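Local coordinates for secreted protein (Streptomyces lividans TK24, PDB 5LXZ) that is a secreted copper metalloradical protein of family AA5 that, like galactose oxidase, probably oxidises alcohol or aldehyde groups at a tyrosine-ligated copper, at residues T405-A410 with R458-G463; T351-L356 with T547-V552. The protein carries 1 engineered substitution. One frame throughout, in Å; residues are numbered along the deposited sequence. Where two conformers were deposited one is given.

Contact 1 (T405-A410 with R458-G463). With CU (copper (II) ion), chain B.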
ATOM      1  N   THR A 405     -14.785   7.232   4.120  1.00  8.18           N
ATOM      2  CA  THR A 405     -13.661   6.621   4.850  1.00  8.23           C
ATOM      3  C   THR A 405     -12.405   6.553   4.003  1.00  7.20           C
ATOM      4  O   THR A 405     -12.372   5.715   3.084  1.00  7.51           O
ATOM      5  CB  THR A 405     -14.038   5.187   5.272  1.00  8.42           C
ATOM      6  OG1 THR A 405     -15.271   5.202   6.026  1.00  9.57           O
ATOM      7  CG2 THR A 405     -12.978   4.575   6.152  1.00  9.22           C
ATOM      8  N   ARG A 406     -11.407   7.385   4.308  1.00  6.59           N
ATOM      9  CA  ARG A 406     -10.042   7.185   3.827  1.00  6.12           C
ATOM     10  C   ARG A 406      -9.340   6.122   4.667  1.00  6.20           C
ATOM     11  O   ARG A 406      -9.583   5.986   5.861  1.00  6.25           O
ATOM     12  CB  ARG A 406      -9.208   8.454   3.952  1.00  6.22           C
ATOM     13  CG  ARG A 406      -9.564   9.597   3.038  1.00  6.55           C
ATOM     14  CD  ARG A 406      -8.668  10.738   3.351  1.00  6.75           C
ATOM     15  NE  ARG A 406      -8.779  11.844   2.420  1.00  6.94           N
ATOM     16  CZ  ARG A 406      -8.114  11.950   1.262  1.00  7.17           C
ATOM     17  NH1 ARG A 406      -7.355  10.947   0.794  1.00  7.13           N
ATOM     18  NH2 ARG A 406      -8.208  13.045   0.539  1.00  6.79           N
ATOM     19  N   TYR A 407      -8.374   5.422   4.060  1.00  5.83           N
ATOM     20  CA  TYR A 407      -7.471   4.542   4.795  1.00  5.63           C
ATOM     21  C   TYR A 407      -8.106   3.316   5.476  1.00  5.52           C
ATOM     22  O   TYR A 407      -7.554   2.849   6.455  1.00  5.74           O
ATOM     23  CB  TYR A 407      -6.618   5.268   5.852  1.00  5.68           C
ATOM     24  CG  TYR A 407      -6.188   6.657   5.513  1.00  5.70           C
ATOM     25  CD1 TYR A 407      -5.136   6.913   4.626  1.00  6.03           C
ATOM     26  CD2 TYR A 407      -6.776   7.726   6.141  1.00  5.97           C
ATOM     27  CE1 TYR A 407      -4.736   8.210   4.338  1.00  6.12           C
ATOM     28  CE2 TYR A 407      -6.368   9.012   5.832  1.00  5.84           C
ATOM     29  CZ  TYR A 407      -5.318   9.241   4.973  1.00  5.96           C
ATOM     30  OH  TYR A 407      -4.925  10.560   4.710  1.00  6.71           O
ATOM     31  N   PRO A 408      -9.250   2.797   5.017  1.00  5.70           N
ATOM     32  CA  PRO A 408      -9.776   1.639   5.758  1.00  6.13           C
ATOM     33  C   PRO A 408      -8.808   0.487   5.694  1.00  6.23           C
ATOM     34  O   PRO A 408      -8.182   0.224   4.629  1.00  6.06           O
ATOM     35  CB  PRO A 408     -11.059   1.274   4.995  1.00  6.11           C
ATOM     36  CG  PRO A 408     -10.769   1.752   3.604  1.00  5.99           C
ATOM     37  CD  PRO A 408      -9.957   3.018   3.755  1.00  5.87           C
ATOM     38  N   GLN A 409      -8.636  -0.180   6.840  1.00  6.41           N
ATOM     39  CA  GLN A 409      -7.905  -1.459   6.872  1.00  6.84           C
ATOM     40  C   GLN A 409      -8.823  -2.553   6.362  1.00  7.07           C
ATOM     41  O   GLN A 409     -10.038  -2.501   6.575  1.00  6.71           O
ATOM     42  CB  GLN A 409      -7.439  -1.768   8.281  1.00  7.27           C
ATOM     43  CG  GLN A 409      -6.388  -0.815   8.837  1.00  7.67           C
ATOM     44  CD  GLN A 409      -6.955   0.349   9.648  1.00  8.35           C
ATOM     45  OE1 GLN A 409      -7.487   0.141  10.743  1.00  9.89           O
ATOM     46  NE2 GLN A 409      -6.852   1.562   9.137  1.00  8.20           N
ATOM     47  N   ALA A 410      -8.285  -3.559   5.664  1.00  6.70           N
ATOM     48  CA  ALA A 410      -9.063  -4.622   5.095  1.00  7.10           C
ATOM     49  C   ALA A 410      -8.275  -5.892   5.020  1.00  7.22           C
ATOM     50  O   ALA A 410      -7.239  -5.928   4.340  1.00  7.89           O
ATOM     51  CB  ALA A 410      -9.654  -4.246   3.761  1.00  7.19           C
ATOM     52  N   ARG A 458      -7.179   4.674  13.477  0.50  8.30           N
ATOM     53  CA  ARG A 458      -6.142   4.349  12.469  0.50  8.09           C
ATOM     54  C   ARG A 458      -6.453   5.051  11.150  0.50  8.07           C
ATOM     55  O   ARG A 458      -7.449   4.732  10.516  0.50  8.70           O
ATOM     56  CB  ARG A 458      -6.024   2.824  12.293  0.50  8.13           C
ATOM     57  CG  ARG A 458      -5.079   2.170  13.340  0.50  8.21           C
ATOM     58  CD  ARG A 458      -4.950   0.686  13.185  0.50  8.34           C
ATOM     59  NE  ARG A 458      -6.166   0.045  13.611  0.50  7.96           N
ATOM     60  CZ  ARG A 458      -6.447  -0.257  14.871  0.50  7.96           C
ATOM     61  NH1 ARG A 458      -7.585  -0.861  15.122  0.50  7.71           N
ATOM     62  NH2 ARG A 458      -5.606   0.046  15.868  0.50  8.08           N
ATOM     63  N   ASN A 459      -5.618   6.015  10.755  1.00  7.33           N
ATOM     64  CA  ASN A 459      -5.791   6.746   9.499  1.00  7.50           C
ATOM     65  C   ASN A 459      -4.576   6.476   8.624  1.00  7.13           C
ATOM     66  O   ASN A 459      -4.295   5.297   8.370  1.00  6.83           O
ATOM     67  CB  ASN A 459      -6.265   8.215   9.689  1.00  7.67           C
ATOM     68  CG  ASN A 459      -5.272   9.121  10.415  1.00  7.81           C
ATOM     69  OD1 ASN A 459      -4.284   9.598   9.842  1.00  7.75           O
ATOM     70  ND2 ASN A 459      -5.554   9.400  11.700  1.00  7.34           N
ATOM     71  N   TYR A 460      -3.901   7.508   8.158  1.00  6.96           N
ATOM     72  CA  TYR A 460      -2.666   7.391   7.350  1.00  7.09           C
ATOM     73  C   TYR A 460      -1.628   6.567   8.055  1.00  7.15           C
ATOM     74  O   TYR A 460      -1.519   6.597   9.279  1.00  7.37           O
ATOM     75  CB  TYR A 460      -2.152   8.822   7.170  1.00  7.58           C
ATOM     76  CG  TYR A 460      -0.991   9.047   6.285  1.00  9.05           C
ATOM     77  CD1 TYR A 460      -1.006   8.545   5.007  1.00 10.48           C
ATOM     78  CD2 TYR A 460       0.058   9.837   6.702  1.00  9.78           C
ATOM     79  CE1 TYR A 460       0.040   8.818   4.147  1.00 12.78           C
ATOM     80  CE2 TYR A 460       1.131  10.102   5.837  1.00 11.43           C
ATOM     81  CZ  TYR A 460       1.082   9.572   4.584  1.00 12.75           C
ATOM     82  OH  TYR A 460       2.132   9.826   3.715  1.00 19.36           O
ATOM     83  N   HIS A 461      -0.868   5.770   7.291  1.00  6.41           N
ATOM     84  CA  HIS A 461       0.237   4.991   7.849  1.00  7.16           C
ATOM     85  C   HIS A 461      -0.223   3.963   8.861  1.00  6.44           C
ATOM     86  O   HIS A 461       0.431   3.807   9.903  1.00  6.45           O
ATOM     87  CB  HIS A 461       1.307   5.895   8.445  1.00  8.16           C
ATOM     88  CG  HIS A 461       2.121   6.632   7.430  1.00  8.62           C
ATOM     89  ND1 HIS A 461       2.900   7.718   7.752  1.00  9.78           N
ATOM     90  CD2 HIS A 461       2.323   6.400   6.109  1.00  9.02           C
ATOM     91  CE1 HIS A 461       3.526   8.147   6.679  1.00 10.11           C
ATOM     92  NE2 HIS A 461       3.206   7.362   5.674  1.00  9.78           N
ATOM     93  N   SER A 462      -1.283   3.237   8.519  1.00  6.61           N
ATOM     94  CA  SER A 462      -1.818   2.141   9.320  1.00  6.24           C
ATOM     95  C   SER A 462      -1.829   0.870   8.521  1.00  6.00           C
ATOM     96  O   SER A 462      -1.418   0.836   7.320  1.00  6.38           O
ATOM     97  CB  SER A 462      -3.242   2.456   9.787  1.00  6.45           C
ATOM     98  OG  SER A 462      -3.304   3.684  10.454  1.00  7.03           O
ATOM     99  N   GLY A 463      -2.257  -0.227   9.166  1.00  5.60           N
ATOM    100  CA  GLY A 463      -2.476  -1.441   8.425  1.00  5.80           C
ATOM    101  C   GLY A 463      -2.962  -2.553   9.313  1.00  6.13           C
ATOM    102  O   GLY A 463      -3.157  -2.337  10.509  1.00  6.19           O
TER
HETATM  103 CU    CU B 701       3.719   7.500   3.719  0.70  8.81          CU
HETATM  104  O   HOH W   1      -9.172  -0.284  12.822  1.00  7.68           O
HETATM  105  O   HOH W   2       4.841   9.368   3.880  0.70 16.96           O
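Segments 405-410 and 458-463 run in roughly the same direction into the inner strands of two neighbouring propeller sheets, with the CA atoms of Tyr-407 and Asn-459 5.5 Å apart and no hydrogen bond between their backbones. The joint is therefore made by side chains. Tyr-407, whose backbone lies in the left-handed region, keeps CG anti to its carbonyl carbon and lays one ring face over the Asn-459 to Tyr-460 peptide. Tyr-460 N sits 3.4 Å above the plane of the Tyr-407 ring, over its centre, while Arg-406 CB covers the rim of the opposite face. Tyr-460 CB adds a CH-pi contact, 4.2 Å from the centroid of the Tyr-407 ring, and the two tyrosine rings cross obliquely. The Tyr-407 hydroxyl is bonded to Arg-428 N. The peptide beneath the ring is held from its own side as well: Tyr-460 N donates to Asn-459 OD1, and Ser-462 OG to Asn-459 O. The Gln-409 chain bends at chi2 (93°), bringing its amide across the Arg-458 chain at about a right angle, and Gln-409 NE2 makes a weak bond back to Tyr-407 O. Arg-458 NE donates to Gln-409 OE1 (3.2 Å, N-H...O angle 145°); OE1 lies in the guanidinium plane, while NE stands above the amide plane. A water donates to Gln-409 OE1 and accepts from Arg-458 NH1. Beyond, His-461 NE2 binds CU at 2.0 Å; Tyr-460 OH, also part of the site, stands 2.8 Å from CU, with Tyr-248 as its neighbour. The buried Arg-458 charge, probably balanced by its salt bridge to Glu-497 and met at NE by the dipole of the neutral Gln-409 amide, thus lies at one end of the loop that carries the copper ligand His-461.

Contact 2 (T351-L356 with T547-V552); sequences TANTVL and THVTDV. With CU (copper (II) ion), chain B.
A type I' beta turn, Thr-547 to Thr-550, brings His-548 of the C-terminal domain to the copper, and this contact seats the turn against the inner edge of a beta-propeller blade. As in galactose oxidase, a loop of the C-terminal domain reaches into the middle of the propeller to supply a metal ligand. Here it meets residues 351-354, at the inner strand of the blade, the CA atoms of Asn-353 and Val-549 lying 5.2 Å apart. No direct hydrogen bond joins the two segments. Val-549, in the left-handed third position of the turn, carries the packing: Val-549 CG1 lies 3.4 Å from Ala-352 O and touches Thr-351 O as well, while the same methyl rests obliquely against CB and ND2 of Asn-353. Asn-353 OD1 lies 3.4 Å from Val-549 O, two acceptors that cannot bond, and accepts instead from Thr-354 N, in the carbonyl plane on a lone pair. Water fills in where the backbones diverge. One molecule donates to Val-549 O (2.9 Å) and reaches Thr-354 OG1, which is also bonded to Ser-312. Two more donate to Thr-354 O: the first also donates to Asp-551 O, the second accepts from Asp-551 N. The turn is closed by Thr-547 N to Thr-550 O and, weakly, by Thr-550 N to Thr-547 O; Thr-550 OG1 donates to His-548 O. The His-548 imidazole is fixed at both nitrogens, NE2 binding CU at 2.1 Å and ND1 donating almost within the ring plane to Thr-547 OG1 (2.8 Å, 158°), a hydroxyl also bonded to Ile-29 O.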
ATOM      1  N   THR A 351      -6.000   6.473  -1.331  1.00  5.70           N
ATOM      2  CA  THR A 351      -6.167   6.007   0.055  1.00  6.13           C
ATOM      3  C   THR A 351      -7.321   5.004   0.231  1.00  5.83           C
ATOM      4  O   THR A 351      -7.722   4.726   1.360  1.00  5.95           O
ATOM      5  CB  THR A 351      -6.186   7.156   1.099  1.00  6.44           C
ATOM      6  OG1 THR A 351      -7.486   7.794   1.178  1.00  6.81           O
ATOM      7  CG2 THR A 351      -5.127   8.167   0.801  1.00  6.56           C
ATOM      8  N   ALA A 352      -7.855   4.460  -0.856  1.00  5.57           N
ATOM      9  CA  ALA A 352      -8.784   3.360  -0.811  1.00  5.80           C
ATOM     10  C   ALA A 352      -8.048   2.044  -0.589  1.00  5.64           C
ATOM     11  O   ALA A 352      -6.869   1.930  -0.953  1.00  5.95           O
ATOM     12  CB  ALA A 352      -9.540   3.287  -2.109  1.00  5.71           C
ATOM     13  N   ASN A 353      -8.720   1.056  -0.034  1.00  5.57           N
ATOM     14  CA  ASN A 353      -8.153  -0.266   0.062  1.00  6.19           C
ATOM     15  C   ASN A 353      -8.688  -1.106  -1.079  1.00  6.45           C
ATOM     16  O   ASN A 353      -9.752  -0.810  -1.663  1.00  7.15           O
ATOM     17  CB  ASN A 353      -8.395  -0.865   1.460  1.00  6.68           C
ATOM     18  CG  ASN A 353      -7.280  -1.777   1.895  1.00  6.89           C
ATOM     19  OD1 ASN A 353      -6.792  -2.579   1.071  1.00  7.66           O
ATOM     20  ND2 ASN A 353      -6.820  -1.661   3.104  1.00  7.07           N
ATOM     21  N   THR A 354      -7.984  -2.199  -1.385  1.00  5.94           N
ATOM     22  CA  THR A 354      -8.361  -3.136  -2.418  1.00  6.21           C
ATOM     23  C   THR A 354      -8.132  -4.531  -1.877  1.00  6.08           C
ATOM     24  O   THR A 354      -7.056  -4.785  -1.318  1.00  6.09           O
ATOM     25  CB  THR A 354      -7.489  -3.004  -3.665  1.00  6.36           C
ATOM     26  OG1 THR A 354      -7.440  -1.637  -4.091  1.00  6.92           O
ATOM     27  CG2 THR A 354      -8.016  -3.867  -4.778  1.00  6.72           C
ATOM     28  N   VAL A 355      -9.091  -5.414  -2.109  1.00  6.43           N
ATOM     29  CA  VAL A 355      -8.985  -6.823  -1.711  1.00  6.79           C
ATOM     30  C   VAL A 355      -9.429  -7.697  -2.842  1.00  7.11           C
ATOM     31  O   VAL A 355     -10.480  -7.433  -3.453  1.00  6.69           O
ATOM     32  CB  VAL A 355      -9.879  -7.106  -0.465  1.00  7.94           C
ATOM     33  CG1 VAL A 355      -9.830  -8.549  -0.069  1.00  8.97           C
ATOM     34  CG2 VAL A 355      -9.412  -6.282   0.719  1.00  8.37           C
ATOM     35  N   LEU A 356      -8.656  -8.757  -3.082  1.00  6.86           N
ATOM     36  CA  LEU A 356      -9.087  -9.877  -3.919  1.00  7.13           C
ATOM     37  C   LEU A 356      -9.952 -10.742  -3.009  1.00  7.14           C
ATOM     38  O   LEU A 356      -9.436 -11.323  -2.055  1.00  7.79           O
ATOM     39  CB  LEU A 356      -7.896 -10.617  -4.489  1.00  7.29           C
ATOM     40  CG  LEU A 356      -8.181 -11.910  -5.239  1.00  7.89           C
ATOM     41  CD1 LEU A 356      -9.261 -11.773  -6.281  1.00  8.50           C
ATOM     42  CD2 LEU A 356      -6.893 -12.372  -5.871  1.00  8.77           C
ATOM     43  N   THR A 547       0.985  -1.875   3.732  1.00  6.99           N
ATOM     44  CA  THR A 547       1.414  -0.498   3.956  1.00  7.10           C
ATOM     45  C   THR A 547       0.575   0.429   3.102  1.00  6.63           C
ATOM     46  O   THR A 547       0.118   0.045   2.050  1.00  6.86           O
ATOM     47  CB  THR A 547       2.905  -0.254   3.591  1.00  7.30           C
ATOM     48  OG1 THR A 547       3.349   0.986   4.144  1.00  7.58           O
ATOM     49  CG2 THR A 547       3.190  -0.230   2.057  1.00  8.02           C
ATOM     50  N   HIS A 548       0.334   1.631   3.606  1.00  6.28           N
ATOM     51  CA  HIS A 548      -0.364   2.658   2.872  1.00  6.19           C
ATOM     52  C   HIS A 548      -1.604   2.137   2.189  1.00  6.07           C
ATOM     53  O   HIS A 548      -1.856   2.436   1.034  1.00  6.60           O
ATOM     54  CB  HIS A 548       0.571   3.345   1.847  1.00  6.55           C
ATOM     55  CG  HIS A 548       1.700   4.118   2.443  1.00  6.64           C
ATOM     56  ND1 HIS A 548       2.781   3.537   3.046  1.00  7.17           N
ATOM     57  CD2 HIS A 548       1.957   5.454   2.442  1.00  7.37           C
ATOM     58  CE1 HIS A 548       3.664   4.448   3.363  1.00  7.23           C
ATOM     59  NE2 HIS A 548       3.164   5.625   3.033  1.00  7.28           N
ATOM     60  N   VAL A 549      -2.451   1.420   2.934  1.00  6.03           N
ATOM     61  CA  VAL A 549      -3.739   0.992   2.454  1.00  6.33           C
ATOM     62  C   VAL A 549      -3.639   0.017   1.275  1.00  6.81           C
ATOM     63  O   VAL A 549      -4.580  -0.106   0.484  1.00  7.50           O
ATOM     64  CB  VAL A 549      -4.692   2.177   2.088  1.00  6.09           C
ATOM     65  CG1 VAL A 549      -6.129   1.771   2.355  1.00  6.22           C
ATOM     66  CG2 VAL A 549      -4.387   3.443   2.877  1.00  6.10           C
ATOM     67  N   THR A 550      -2.500  -0.673   1.183  1.00  7.55           N
ATOM     68  CA  THR A 550      -2.149  -1.458   0.009  1.00  8.31           C
ATOM     69  C   THR A 550      -1.600  -2.796   0.483  1.00  9.15           C
ATOM     70  O   THR A 550      -0.644  -2.821   1.266  1.00 10.25           O
ATOM     71  CB  THR A 550      -1.081  -0.713  -0.828  1.00  8.46           C
ATOM     72  OG1 THR A 550      -1.561   0.607  -1.105  1.00  8.38           O
ATOM     73  CG2 THR A 550      -0.807  -1.409  -2.182  1.00  9.21           C
ATOM     74  N   ASP A 551      -2.126  -3.877  -0.059  1.00  8.67           N
ATOM     75  CA  ASP A 551      -1.642  -5.222   0.235  1.00  8.88           C
ATOM     76  C   ASP A 551      -1.904  -6.082  -0.971  1.00  8.61           C
ATOM     77  O   ASP A 551      -2.995  -6.565  -1.181  1.00  8.56           O
ATOM     78  CB  ASP A 551      -2.369  -5.722   1.469  1.00  9.62           C
ATOM     79  CG  ASP A 551      -1.960  -7.085   1.920  1.00 11.92           C
ATOM     80  OD1 ASP A 551      -1.176  -7.800   1.254  1.00 12.18           O
ATOM     81  OD2 ASP A 551      -2.474  -7.422   3.035  1.00 12.97           O
ATOM     82  N   VAL A 552      -0.884  -6.259  -1.799  1.00  8.71           N
ATOM     83  CA  VAL A 552      -1.064  -7.062  -2.991  1.00  9.19           C
ATOM     84  C   VAL A 552      -0.747  -8.501  -2.732  1.00  9.46           C
ATOM     85  O   VAL A 552      -0.861  -9.313  -3.648  1.00 10.65           O
ATOM     86  CB  VAL A 552      -0.264  -6.490  -4.189  1.00 10.01           C
ATOM     87  CG1 VAL A 552      -0.723  -5.059  -4.470  1.00 10.14           C
ATOM     88  CG2 VAL A 552       1.222  -6.604  -3.991  1.00 10.89           C
TER
HETATM   89 CU    CU B 701       3.719   7.500   3.719  0.70  8.81          CU
HETATM   90  O   HOH W   3      -5.481  -6.798  -0.263  1.00  6.35           O
HETATM   91  O   HOH W   4      -5.199  -0.644  -2.300  1.00  7.39           O
HETATM   92  O   HOH W   5      -4.498  -3.422  -1.677  1.00  8.73           O
HETATM   93  O   HOH W   2       4.841   9.368   3.880  0.70 16.96           O

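Both contacts are buried close to the centre of the chain, and they share one copper, around which His-461 NE2 of contact 1 and His-548 NE2 of contact 2 lie 3.2 Å apart. Contact 1 joins two neighbouring sheets of the propeller through an aromatic ring, a peptide and a charged side chain; contact 2 joins the propeller to the C-terminal domain through a methyl group and bridging waters. The two also touch directly. Pro-408 O lies 2.8 Å from Asn-353 ND2 and Tyr-407 N lies 2.9 Å from Thr-351 O, both probable hydrogen bonds, so segment 351-356 links the turn of contact 2 to segment 405-410.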